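Local structure of DynE8 (Micromonospora chersina, 4AMM) at residues 174-179 against 199-204. The protein is an iterative polyketide synthase of enediyne (dynemicin) biosynthesis, seen here as its acyltransferase domain, which probably loads acyl units for chain building. Sequence-based numbering, arbitrary orientation.
Sequences GHSLGE and RARGEA
The guanidinium of R201 lies over the backbone of L177, with L177 CA 3.6 Å above its plane and off its centre, nearer the outer atoms. CB of L177 sits 3.8 Å from R201 NH1, and CD1 follows at 4.0 Å, where the leucine branch passes the arginine obliquely. R201 gets there from helix 191-206 on a chain extended from CG to NE: with CG trans to the backbone N (chi1 -176°) and the next two torsions likewise extended, its charged end reaches the turn that leads into helix 178-185. There R201 NH2 donates to S176 OG at 3.2 Å, the hydroxyl lying only 13° out of the guanidinium plane and the N-H pointing at it at 156°. A water bridges the same two residues, accepting a hydrogen bond from R201 NH1 at 2.8 Å and lying 2.9 Å from S176 OG. G174, S176 and G178 match the GxSxG pattern of a nucleophile elbow, as in other acyltransferases, and the positive phi of S176 fits that strained strand-to-helix turn. S176 OG is also hydrogen-bonded to H278 NE2, consistent with the Ser-His pair of this family. R201 NH1 is also hydrogen-bonded to Q148 OE1, which together with S176 and the water limits the turning of the guanidinium. An alanine in place of R201 is likely to leave S176 OG without its charged donor and the bridging water without one of its anchors, and to uncover the backbone of L177.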
ATOM      1  N   GLY A 174       4.986   2.190   6.576  1.00 11.34           N
ATOM      2  CA  GLY A 174       4.380   3.358   5.909  1.00 11.45           C
ATOM      3  C   GLY A 174       5.437   4.096   5.110  1.00 11.59           C
ATOM      4  O   GLY A 174       6.564   4.275   5.572  1.00 13.68           O
ATOM      5  N   HIS A 175       5.055   4.498   3.886  1.00 11.83           N
ATOM      6  CA  HIS A 175       5.955   5.265   2.968  1.00 11.65           C
ATOM      7  C   HIS A 175       5.808   6.748   3.242  1.00 11.67           C
ATOM      8  O   HIS A 175       4.781   7.341   2.970  1.00 12.31           O
ATOM      9  CB  HIS A 175       5.496   4.935   1.542  1.00 12.15           C
ATOM     10  CG  HIS A 175       6.515   5.227   0.471  1.00 11.24           C
ATOM     11  ND1 HIS A 175       6.776   6.536   0.051  1.00 14.46           N
ATOM     12  CD2 HIS A 175       7.250   4.398  -0.327  1.00 11.91           C
ATOM     13  CE1 HIS A 175       7.651   6.464  -0.945  1.00 13.91           C
ATOM     14  NE2 HIS A 175       7.966   5.197  -1.187  1.00 12.55           N
ATOM     15  N   SER A 176       6.897   7.333   3.771  1.00 12.96           N
ATOM     16  CA  SER A 176       6.915   8.810   4.027  1.00 12.71           C
ATOM     17  C   SER A 176       5.684   9.149   4.910  1.00 12.89           C
ATOM     18  O   SER A 176       5.640   8.700   6.106  1.00 13.04           O
ATOM     19  CB  SER A 176       6.990   9.587   2.726  1.00 13.67           C
ATOM     20  OG  SER A 176       7.170  10.961   3.157  1.00 15.62           O
ATOM     21  N   LEU A 177       4.741   9.943   4.462  1.00 11.55           N
ATOM     22  CA  LEU A 177       3.536  10.261   5.185  1.00 13.07           C
ATOM     23  C   LEU A 177       2.892   9.036   5.845  1.00 11.73           C
ATOM     24  O   LEU A 177       2.323   9.123   6.954  1.00 12.94           O
ATOM     25  CB  LEU A 177       2.512  10.924   4.220  1.00 12.65           C
ATOM     26  CG  LEU A 177       1.124  11.195   4.781  1.00 13.68           C
ATOM     27  CD1 LEU A 177       1.171  12.217   5.954  1.00 15.30           C
ATOM     28  CD2 LEU A 177       0.244  11.656   3.651  1.00 14.30           C
ATOM     29  N   GLY A 178       2.873   7.924   5.103  1.00 11.95           N
ATOM     30  CA  GLY A 178       2.209   6.714   5.658  1.00 11.65           C
ATOM     31  C   GLY A 178       2.818   6.222   6.953  1.00 11.81           C
ATOM     32  O   GLY A 178       2.099   5.465   7.641  1.00 11.71           O
ATOM     33  N   GLU A 179       4.040   6.572   7.284  1.00 11.51           N
ATOM     34  CA  GLU A 179       4.581   6.120   8.589  1.00 10.41           C
ATOM     35  C   GLU A 179       3.697   6.674   9.689  1.00 14.01           C
ATOM     36  O   GLU A 179       3.600   6.048  10.742  1.00 14.23           O
ATOM     37  CB  GLU A 179       6.000   6.587   8.723  1.00 12.68           C
ATOM     38  CG  GLU A 179       6.717   5.910   9.951  1.00 14.67           C
ATOM     39  CD  GLU A 179       8.098   5.421   9.618  1.00 16.55           C
ATOM     40  OE1 GLU A 179       8.363   4.942   8.495  1.00 15.91           O
ATOM     41  OE2 GLU A 179       8.997   5.413  10.527  1.00 15.75           O
ATOM     42  N   ARG A 199      -2.175  17.309   9.188  1.00 16.34           N
ATOM     43  CA  ARG A 199      -2.542  18.657   8.698  1.00 16.19           C
ATOM     44  C   ARG A 199      -1.304  19.522   8.973  1.00 16.30           C
ATOM     45  O   ARG A 199      -0.924  20.290   8.097  1.00 16.40           O
ATOM     46  CB  ARG A 199      -3.714  19.186   9.530  1.00 18.98           C
ATOM     47  CG  ARG A 199      -4.995  18.561   9.316  1.00 22.23           C
ATOM     48  CD  ARG A 199      -6.154  19.409  10.027  1.00 32.85           C
ATOM     49  NE  ARG A 199      -7.385  18.658   9.844  1.00 39.18           N
ATOM     50  CZ  ARG A 199      -7.979  18.498   8.664  1.00 44.03           C
ATOM     51  NH1 ARG A 199      -7.476  19.101   7.572  1.00 41.80           N
ATOM     52  NH2 ARG A 199      -9.090  17.755   8.583  1.00 48.27           N
ATOM     53  N   ALA A 200      -0.669  19.428  10.117  1.00 16.23           N
ATOM     54  CA  ALA A 200       0.467  20.307  10.391  1.00 15.81           C
ATOM     55  C   ALA A 200       1.631  19.990   9.434  1.00 16.98           C
ATOM     56  O   ALA A 200       2.366  20.908   8.989  1.00 17.77           O
ATOM     57  CB  ALA A 200       0.881  20.156  11.892  1.00 17.57           C
ATOM     58  N   ARG A 201       1.833  18.726   9.160  1.00 14.90           N
ATOM     59  CA  ARG A 201       2.956  18.258   8.353  1.00 13.86           C
ATOM     60  C   ARG A 201       2.717  18.734   6.930  1.00 14.90           C
ATOM     61  O   ARG A 201       3.648  19.246   6.284  1.00 15.41           O
ATOM     62  CB  ARG A 201       3.017  16.733   8.386  1.00 14.42           C
ATOM     63  CG  ARG A 201       4.223  16.096   7.658  1.00 13.82           C
ATOM     64  CD  ARG A 201       4.134  14.578   7.832  1.00 14.45           C
ATOM     65  NE  ARG A 201       5.338  13.859   7.367  1.00 14.54           N
ATOM     66  CZ  ARG A 201       5.525  13.484   6.102  1.00 15.29           C
ATOM     67  NH1 ARG A 201       4.689  13.842   5.130  1.00 14.66           N
ATOM     68  NH2 ARG A 201       6.587  12.741   5.808  1.00 16.10           N
ATOM     69  N   GLY A 202       1.512  18.623   6.402  1.00 14.68           N
ATOM     70  CA  GLY A 202       1.256  19.104   5.056  1.00 13.94           C
ATOM     71  C   GLY A 202       1.365  20.599   4.974  1.00 14.88           C
ATOM     72  O   GLY A 202       1.947  21.127   3.983  1.00 16.19           O
ATOM     73  N   GLU A 203       0.920  21.319   5.992  1.00 17.12           N
ATOM     74  CA  GLU A 203       1.101  22.814   5.977  1.00 16.82           C
ATOM     75  C   GLU A 203       2.615  23.133   5.977  1.00 17.18           C
ATOM     76  O   GLU A 203       3.083  23.955   5.143  1.00 18.70           O
ATOM     77  CB  GLU A 203       0.373  23.406   7.171  1.00 18.74           C
ATOM     78  CG  GLU A 203       0.568  24.954   7.329  1.00 24.59           C
ATOM     79  CD  GLU A 203       0.002  25.533   8.660  1.00 32.83           C
ATOM     80  OE1 GLU A 203       0.613  25.345   9.734  1.00 35.01           O
ATOM     81  OE2 GLU A 203      -1.079  26.159   8.629  1.00 38.57           O
ATOM     82  N   ALA A 204       3.395  22.444   6.818  1.00 16.79           N
ATOM     83  CA  ALA A 204       4.883  22.794   6.922  1.00 17.57           C
ATOM     84  C   ALA A 204       5.541  22.472   5.562  1.00 17.70           C
ATOM     85  O   ALA A 204       6.321  23.267   5.014  1.00 19.66           O
ATOM     86  CB  ALA A 204       5.545  22.012   8.046  1.00 20.27           C
TER
HETATM   87  O   HOH W   1       5.252  13.040   2.489  1.00 21.52           O